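Local coordinates for protein Apc35852 (PDB 1U9C) that is of unknown function but belongs to the DJ-1/PfpI family, whose members include chaperones and cysteine proteases, at residues M4-T16 / G42-P56. Residues are numbered along the deposited sequence; the frame is centred on the assembly and turned at random.
Sequences MSKRVLMVVTNHT and GYDVKVASIQGGEVP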
ATOM      1  N   MET A   4      21.433   1.484 -14.493  1.00 42.68           N
ATOM      2  CA  MET A   4      20.514   0.315 -14.579  1.00 42.24           C
ATOM      3  C   MET A   4      19.259   0.686 -13.839  1.00 38.74           C
ATOM      4  O   MET A   4      19.294   1.528 -12.957  1.00 38.30           O
ATOM      5  CB  MET A   4      21.139  -0.895 -13.934  1.00 42.88           C
ATOM      6  CG  MET A   4      20.512  -2.203 -14.313  1.00 44.11           C
ATOM      7  SD  MET A   4      20.792  -3.313 -12.945  1.00 49.33           S
ATOM      8  CE  MET A   4      21.263  -4.829 -13.781  1.00 47.94           C
ATOM      9  N   SER A   5      18.166   0.027 -14.197  1.00 35.21           N
ATOM     10  CA  SER A   5      16.837   0.467 -13.868  1.00 32.72           C
ATOM     11  C   SER A   5      16.532   0.515 -12.389  1.00 28.85           C
ATOM     12  O   SER A   5      17.050  -0.245 -11.614  1.00 29.29           O
ATOM     13  CB  SER A   5      15.819  -0.476 -14.481  1.00 33.00           C
ATOM     14  OG  SER A   5      15.909  -1.745 -13.873  1.00 39.15           O
ATOM     15  N   LYS A   6      15.680   1.441 -12.044  1.00 24.45           N
ATOM     16  CA  LYS A   6      15.136   1.499 -10.686  1.00 22.71           C
ATOM     17  C   LYS A   6      14.346   0.225 -10.400  1.00 23.77           C
ATOM     18  O   LYS A   6      13.773  -0.417 -11.296  1.00 23.71           O
ATOM     19  CB  LYS A   6      14.237   2.723 -10.602  1.00 23.29           C
ATOM     20  CG  LYS A   6      14.937   4.074 -10.783  1.00 24.98           C
ATOM     21  CD  LYS A   6      15.865   4.386  -9.614  1.00 24.64           C
ATOM     22  CE  LYS A   6      16.577   5.751  -9.756  1.00 26.63           C
ATOM     23  NZ  LYS A   6      17.630   5.927  -8.773  1.00 28.81           N
ATOM     24  N   ARG A   7      14.285  -0.094  -9.127  1.00 23.10           N
ATOM     25  CA  ARG A   7      13.670  -1.314  -8.628  1.00 24.40           C
ATOM     26  C   ARG A   7      12.610  -0.941  -7.624  1.00 22.17           C
ATOM     27  O   ARG A   7      12.816  -0.155  -6.709  1.00 21.41           O
ATOM     28  CB  ARG A   7      14.679  -2.235  -7.968  1.00 25.13           C
ATOM     29  CG  ARG A   7      15.876  -2.704  -8.815  1.00 27.72           C
ATOM     30  CD  ARG A   7      16.718  -3.769  -8.153  1.00 30.16           C
ATOM     31  NE  ARG A   7      15.987  -5.031  -7.961  1.00 34.28           N
ATOM     32  CZ  ARG A   7      16.014  -5.827  -6.873  1.00 33.98           C
ATOM     33  NH1 ARG A   7      16.690  -5.544  -5.764  1.00 36.14           N
ATOM     34  NH2 ARG A   7      15.295  -6.946  -6.901  1.00 38.13           N
ATOM     35  N   VAL A   8      11.443  -1.528  -7.783  1.00 22.14           N
ATOM     36  CA  VAL A   8      10.267  -1.282  -6.940  1.00 20.85           C
ATOM     37  C   VAL A   8       9.834  -2.589  -6.283  1.00 21.05           C
ATOM     38  O   VAL A   8       9.646  -3.593  -6.957  1.00 21.85           O
ATOM     39  CB  VAL A   8       9.078  -0.653  -7.706  1.00 22.22           C
ATOM     40  CG1 VAL A   8       7.921  -0.410  -6.814  1.00 21.76           C
ATOM     41  CG2 VAL A   8       9.509   0.627  -8.384  1.00 22.03           C
ATOM     42  N   LEU A   9       9.651  -2.544  -4.972  1.00 19.45           N
ATOM     43  CA  LEU A   9       9.105  -3.669  -4.207  1.00 20.05           C
ATOM     44  C   LEU A   9       7.616  -3.404  -3.981  1.00 19.34           C
ATOM     45  O   LEU A   9       7.259  -2.378  -3.409  1.00 20.79           O
ATOM     46  CB  LEU A   9       9.806  -3.775  -2.853  1.00 19.89           C
ATOM     47  CG  LEU A   9       9.258  -4.831  -1.899  1.00 20.42           C
ATOM     48  CD1 LEU A   9       9.453  -6.228  -2.446  1.00 20.01           C
ATOM     49  CD2 LEU A   9       9.908  -4.658  -0.534  1.00 21.10           C
ATOM     50  N   MET A  10       6.748  -4.310  -4.418  1.00 19.68           N
ATOM     51  CA  MET A  10       5.311  -4.195  -4.125  1.00 19.22           C
ATOM     52  C   MET A  10       4.894  -5.238  -3.124  1.00 20.76           C
ATOM     53  O   MET A  10       5.351  -6.388  -3.288  1.00 21.02           O
ATOM     54  CB  MET A  10       4.497  -4.345  -5.406  1.00 20.45           C
ATOM     55  CG  MET A  10       4.847  -3.260  -6.445  1.00 19.75           C
ATOM     56  SD  MET A  10       3.774  -3.256  -7.909  1.00 21.56           S
ATOM     57  CE  MET A  10       2.299  -2.509  -7.238  1.00 23.84           C
ATOM     58  N   VAL A  11       4.150  -4.860  -2.090  1.00 19.69           N
ATOM     59  CA  VAL A  11       3.775  -5.827  -1.056  1.00 19.65           C
ATOM     60  C   VAL A  11       2.279  -5.776  -0.878  1.00 18.40           C
ATOM     61  O   VAL A  11       1.693  -4.732  -0.633  1.00 19.23           O
ATOM     62  CB  VAL A  11       4.479  -5.527   0.277  1.00 20.67           C
ATOM     63  CG1 VAL A  11       4.178  -6.644   1.273  1.00 21.49           C
ATOM     64  CG2 VAL A  11       5.978  -5.387   0.128  1.00 21.05           C
ATOM     65  N   VAL A  12       1.637  -6.948  -1.002  1.00 18.75           N
ATOM     66  CA  VAL A  12       0.202  -7.075  -0.867  1.00 19.41           C
ATOM     67  C   VAL A  12      -0.193  -8.062   0.253  1.00 18.80           C
ATOM     68  O   VAL A  12       0.556  -8.902   0.715  1.00 19.19           O
ATOM     69  CB  VAL A  12      -0.458  -7.492  -2.210  1.00 19.31           C
ATOM     70  CG1 VAL A  12      -0.138  -6.470  -3.267  1.00 19.93           C
ATOM     71  CG2 VAL A  12      -0.015  -8.909  -2.650  1.00 20.57           C
ATOM     72  N   THR A  13      -1.464  -7.902   0.662  1.00 18.78           N
ATOM     73  CA  THR A  13      -2.097  -8.753   1.696  1.00 18.72           C
ATOM     74  C   THR A  13      -2.377 -10.151   1.187  1.00 19.61           C
ATOM     75  O   THR A  13      -2.474 -10.420  -0.013  1.00 20.89           O
ATOM     76  CB  THR A  13      -3.406  -8.065   2.137  1.00 18.80           C
ATOM     77  OG1 THR A  13      -3.997  -8.758   3.262  1.00 19.57           O
ATOM     78  CG2 THR A  13      -4.470  -8.073   1.066  1.00 20.77           C
ATOM     79  N   ASN A  14      -2.497 -11.076   2.138  1.00 18.60           N
ATOM     80  CA  ASN A  14      -3.020 -12.396   1.905  1.00 19.39           C
ATOM     81  C   ASN A  14      -4.252 -12.693   2.779  1.00 19.83           C
ATOM     82  O   ASN A  14      -4.693 -13.841   2.814  1.00 21.41           O
ATOM     83  CB  ASN A  14      -2.000 -13.494   2.185  1.00 19.81           C
ATOM     84  CG  ASN A  14      -0.718 -13.307   1.427  1.00 20.38           C
ATOM     85  OD1 ASN A  14       0.135 -12.573   1.866  1.00 20.48           O
ATOM     86  ND2 ASN A  14      -0.567 -13.981   0.262  1.00 20.90           N
ATOM     87  N   HIS A  15      -4.819 -11.675   3.411  1.00 18.68           N
ATOM     88  CA  HIS A  15      -5.863 -11.890   4.386  1.00 19.93           C
ATOM     89  C   HIS A  15      -7.237 -11.875   3.813  1.00 21.43           C
ATOM     90  O   HIS A  15      -7.586 -10.938   3.082  1.00 22.52           O
ATOM     91  CB  HIS A  15      -5.791 -10.840   5.475  1.00 20.23           C
ATOM     92  CG  HIS A  15      -6.600 -11.187   6.662  1.00 21.21           C
ATOM     93  ND1 HIS A  15      -6.105 -11.965   7.670  1.00 21.59           N
ATOM     94  CD2 HIS A  15      -7.902 -10.961   6.954  1.00 20.95           C
ATOM     95  CE1 HIS A  15      -7.072 -12.206   8.551  1.00 23.39           C
ATOM     96  NE2 HIS A  15      -8.173 -11.583   8.153  1.00 22.57           N
ATOM     97  N   THR A  16      -8.061 -12.831   4.185  0.50 17.28           N
ATOM     98  CA  THR A  16      -9.427 -12.825   3.701  0.50 20.18           C
ATOM     99  C   THR A  16     -10.511 -12.713   4.779  0.50 18.00           C
ATOM    100  O   THR A  16     -11.626 -12.297   4.500  0.50 18.06           O
ATOM    101  CB  THR A  16      -9.455 -14.220   3.044  0.50 22.33           C
ATOM    102  OG1 THR A  16      -8.780 -14.196   1.770  0.50 25.88           O
ATOM    103  CG2 THR A  16     -10.839 -14.816   2.930  0.50 25.13           C
ATOM    104  N   GLY A  42       9.803   0.679 -17.349  1.00 22.50           N
ATOM    105  CA  GLY A  42      10.969  -0.180 -17.411  1.00 23.03           C
ATOM    106  C   GLY A  42      11.601  -0.527 -16.085  1.00 23.25           C
ATOM    107  O   GLY A  42      12.725  -0.986 -16.028  1.00 23.48           O
ATOM    108  N   TYR A  43      10.861  -0.321 -15.004  1.00 22.28           N
ATOM    109  CA  TYR A  43      11.373  -0.659 -13.720  1.00 21.75           C
ATOM    110  C   TYR A  43      11.400  -2.161 -13.482  1.00 23.00           C
ATOM    111  O   TYR A  43      10.607  -2.920 -14.068  1.00 25.07           O
ATOM    112  CB  TYR A  43      10.551   0.006 -12.619  1.00 22.67           C
ATOM    113  CG  TYR A  43      10.508   1.519 -12.644  1.00 22.97           C
ATOM    114  CD1 TYR A  43      11.510   2.305 -13.237  1.00 23.49           C
ATOM    115  CD2 TYR A  43       9.458   2.180 -12.013  1.00 22.64           C
ATOM    116  CE1 TYR A  43      11.445   3.711 -13.201  1.00 24.45           C
ATOM    117  CE2 TYR A  43       9.396   3.533 -11.985  1.00 26.18           C
ATOM    118  CZ  TYR A  43      10.366   4.313 -12.566  1.00 24.84           C
ATOM    119  OH  TYR A  43      10.311   5.692 -12.544  1.00 29.69           O
ATOM    120  N   ASP A  44      12.270  -2.582 -12.597  1.00 23.16           N
ATOM    121  CA  ASP A  44      12.377  -3.985 -12.128  1.00 24.21           C
ATOM    122  C   ASP A  44      11.461  -4.104 -10.911  1.00 24.64           C
ATOM    123  O   ASP A  44      11.831  -3.645  -9.843  1.00 26.87           O
ATOM    124  CB  ASP A  44      13.818  -4.280 -11.746  1.00 24.67           C
ATOM    125  CG  ASP A  44      14.049  -5.693 -11.190  1.00 27.28           C
ATOM    126  OD1 ASP A  44      13.144  -6.546 -11.284  1.00 36.60           O
ATOM    127  OD2 ASP A  44      15.166  -6.039 -10.676  1.00 35.14           O
ATOM    128  N   VAL A  45      10.324  -4.768 -11.050  1.00 22.98           N
ATOM    129  CA  VAL A  45       9.334  -4.854  -9.971  1.00 22.93           C
ATOM    130  C   VAL A  45       9.347  -6.233  -9.332  1.00 23.39           C
ATOM    131  O   VAL A  45       9.221  -7.241 -10.011  1.00 23.99           O
ATOM    132  CB  VAL A  45       7.924  -4.576 -10.510  1.00 23.17           C
ATOM    133  CG1 VAL A  45       6.969  -4.571  -9.407  1.00 24.78           C
ATOM    134  CG2 VAL A  45       7.882  -3.248 -11.278  1.00 24.83           C
ATOM    135  N   LYS A  46       9.521  -6.282  -8.031  1.00 20.54           N
ATOM    136  CA  LYS A  46       9.406  -7.514  -7.254  1.00 21.67           C
ATOM    137  C   LYS A  46       8.050  -7.524  -6.606  1.00 20.49           C
ATOM    138  O   LYS A  46       7.648  -6.581  -5.897  1.00 21.64           O
ATOM    139  CB  LYS A  46      10.452  -7.627  -6.140  1.00 21.94           C
ATOM    140  CG  LYS A  46      10.301  -8.945  -5.365  1.00 22.57           C
ATOM    141  CD  LYS A  46      11.432  -9.283  -4.455  1.00 22.27           C
ATOM    142  CE  LYS A  46      11.214 -10.581  -3.766  1.00 22.08           C
ATOM    143  NZ  LYS A  46      12.443 -10.992  -2.992  1.00 24.05           N
ATOM    144  N   VAL A  47       7.284  -8.560  -6.868  1.00 20.69           N
ATOM    145  CA  VAL A  47       5.943  -8.744  -6.329  1.00 21.12           C
ATOM    146  C   VAL A  47       5.929  -9.679  -5.145  1.00 21.78           C
ATOM    147  O   VAL A  47       6.205 -10.844  -5.305  1.00 21.66           O
ATOM    148  CB  VAL A  47       4.970  -9.259  -7.431  1.00 21.40           C
ATOM    149  CG1 VAL A  47       3.575  -9.351  -6.888  1.00 23.82           C
ATOM    150  CG2 VAL A  47       4.984  -8.343  -8.666  1.00 21.68           C
ATOM    151  N   ALA A  48       5.722  -9.138  -3.965  1.00 19.84           N
ATOM    152  CA  ALA A  48       5.694  -9.876  -2.731  1.00 20.54           C
ATOM    153  C   ALA A  48       4.342  -9.796  -2.040  1.00 19.99           C
ATOM    154  O   ALA A  48       3.544  -8.878  -2.253  1.00 20.90           O
ATOM    155  CB  ALA A  48       6.804  -9.415  -1.785  1.00 21.56           C
ATOM    156  N   SER A  49       4.111 -10.766  -1.190  1.00 19.44           N
ATOM    157  CA  SER A  49       2.986 -10.719  -0.253  1.00 19.15           C
ATOM    158  C   SER A  49       3.481 -11.164   1.102  1.00 19.73           C
ATOM    159  O   SER A  49       4.575 -11.685   1.272  1.00 19.73           O
ATOM    160  CB  SER A  49       1.789 -11.494  -0.768  1.00 19.64           C
ATOM    161  OG  SER A  49       2.091 -12.904  -0.796  1.00 19.49           O
ATOM    162  N   ILE A  50       2.651 -10.973   2.121  1.00 19.22           N
ATOM    163  CA  ILE A  50       3.025 -11.407   3.456  1.00 19.85           C
ATOM    164  C   ILE A  50       3.367 -12.906   3.449  1.00 19.89           C
ATOM    165  O   ILE A  50       4.376 -13.339   4.070  1.00 20.69           O
ATOM    166  CB  ILE A  50       1.882 -11.050   4.419  1.00 20.17           C
ATOM    167  CG1 ILE A  50       1.640  -9.555   4.522  1.00 20.28           C
ATOM    168  CG2 ILE A  50       2.139 -11.733   5.800  1.00 20.48           C
ATOM    169  CD1 ILE A  50       2.811  -8.716   4.954  1.00 21.92           C
ATOM    170  N   GLN A  51       2.538 -13.730   2.809  1.00 20.29           N
ATOM    171  CA  GLN A  51       2.727 -15.175   2.804  1.00 20.53           C
ATOM    172  C   GLN A  51       3.405 -15.794   1.628  1.00 21.39           C
ATOM    173  O   GLN A  51       3.851 -16.940   1.724  1.00 21.02           O
ATOM    174  CB  GLN A  51       1.378 -15.869   2.926  1.00 21.98           C
ATOM    175  CG  GLN A  51       0.597 -15.459   4.181  1.00 21.41           C
ATOM    176  CD  GLN A  51       1.162 -16.013   5.410  1.00 24.27           C
ATOM    177  OE1 GLN A  51       2.233 -15.561   5.884  1.00 24.10           O
ATOM    178  NE2 GLN A  51       0.464 -17.006   5.977  1.00 25.58           N
ATOM    179  N   GLY A  52       3.501 -15.058   0.538  1.00 19.88           N
ATOM    180  CA  GLY A  52       3.879 -15.618  -0.727  1.00 19.86           C
ATOM    181  C   GLY A  52       2.725 -16.372  -1.338  1.00 20.18           C
ATOM    182  O   GLY A  52       1.674 -16.571  -0.718  1.00 21.87           O
ATOM    183  N   GLY A  53       2.919 -16.851  -2.556  1.00 20.23           N
ATOM    184  CA  GLY A  53       1.883 -17.627  -3.200  1.00 20.16           C
ATOM    185  C   GLY A  53       0.766 -16.844  -3.826  1.00 19.32           C
ATOM    186  O   GLY A  53       0.933 -15.674  -4.206  1.00 20.22           O
ATOM    187  N   GLU A  54      -0.375 -17.477  -3.967  1.00 20.45           N
ATOM    188  CA  GLU A  54      -1.502 -16.914  -4.671  1.00 21.50           C
ATOM    189  C   GLU A  54      -2.310 -15.951  -3.817  1.00 21.08           C
ATOM    190  O   GLU A  54      -2.859 -16.380  -2.792  1.00 23.17           O
ATOM    191  CB  GLU A  54      -2.430 -18.027  -5.220  1.00 23.31           C
ATOM    192  CG  GLU A  54      -3.660 -17.559  -5.960  1.00 25.17           C
ATOM    193  CD  GLU A  54      -4.366 -18.692  -6.711  1.00 29.40           C
ATOM    194  OE1 GLU A  54      -4.153 -19.894  -6.403  1.00 36.69           O
ATOM    195  OE2 GLU A  54      -5.135 -18.398  -7.643  1.00 38.49           O
ATOM    196  N   VAL A  55      -2.375 -14.685  -4.171  1.00 20.42           N
ATOM    197  CA  VAL A  55      -2.977 -13.642  -3.380  1.00 19.97           C
ATOM    198  C   VAL A  55      -4.476 -13.636  -3.565  1.00 19.78           C
ATOM    199  O   VAL A  55      -4.983 -13.617  -4.698  1.00 21.11           O
ATOM    200  CB  VAL A  55      -2.367 -12.355  -3.804  1.00 19.72           C
ATOM    201  CG1 VAL A  55      -3.117 -11.177  -3.283  1.00 19.88           C
ATOM    202  CG2 VAL A  55      -0.921 -12.301  -3.354  1.00 21.62           C
ATOM    203  N   PRO A  56      -5.262 -13.598  -2.506  1.00 19.76           N
ATOM    204  CA  PRO A  56      -6.715 -13.519  -2.625  1.00 20.00           C
ATOM    205  C   PRO A  56      -7.145 -12.100  -2.951  1.00 21.18           C
ATOM    206  O   PRO A  56      -6.570 -11.133  -2.448  1.00 21.35           O
ATOM    207  CB  PRO A  56      -7.196 -13.886  -1.205  1.00 21.14           C
ATOM    208  CG  PRO A  56      -6.100 -13.363  -0.313  1.00 22.17           C
ATOM    209  CD  PRO A  56      -4.799 -13.599  -1.101  1.00 21.18           C
TER
HETATM  210  O   HOH W   1      13.118  -8.096  -8.793  1.00 52.38           O
HETATM  211  O   HOH W   2      -2.310 -16.266  -0.124  1.00 25.36           O
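Asn14 reaches across to the turn that follows strand 44-49, at the C-terminal end of a parallel pair, 7-12 beside 44-49, joined through helix 28-40 in the beta-alpha-beta crossover of the DJ-1/PfpI fold. Its OD1 accepts a hydrogen bond from Gln51 N at 2.8 Å, the donor standing above the amide plane, while ND2 gives a hydrogen to Ser49 OG lying nearly in that plane, at 3.1 Å. CG stands beside the backbone N (chi1 -54°), which lays the amide against Gln51 CB and CG. Ser49 OG also hydrogen-bonds with Thr79 OG1, and a water joins Asn14 ND2 to Glu54 O. Next to the amide, Val12 CG2 meets Val55 CG2 at 3.6 Å, the two side chains crossing at about a right angle.

Between the strands, a ladder runs from Asp44 N on Lys6 O to Ile50 N on Val12 O, where the bond lengthens to 3.3 Å. Strand 92-95 pairs along the other edge of 7-12. Met10 SD packs on Val45 CG1, on the face covered by helix 28-40. On the face of Arg7 and Leu9, Arg7 NE forms a salt bridge with Asp44 OD2 at 3.0 Å, arriving 54° out of the carboxylate plane, while NH1 hydrogen-bonds to Gly89 O and a water links NH2 to Asp44 OD1.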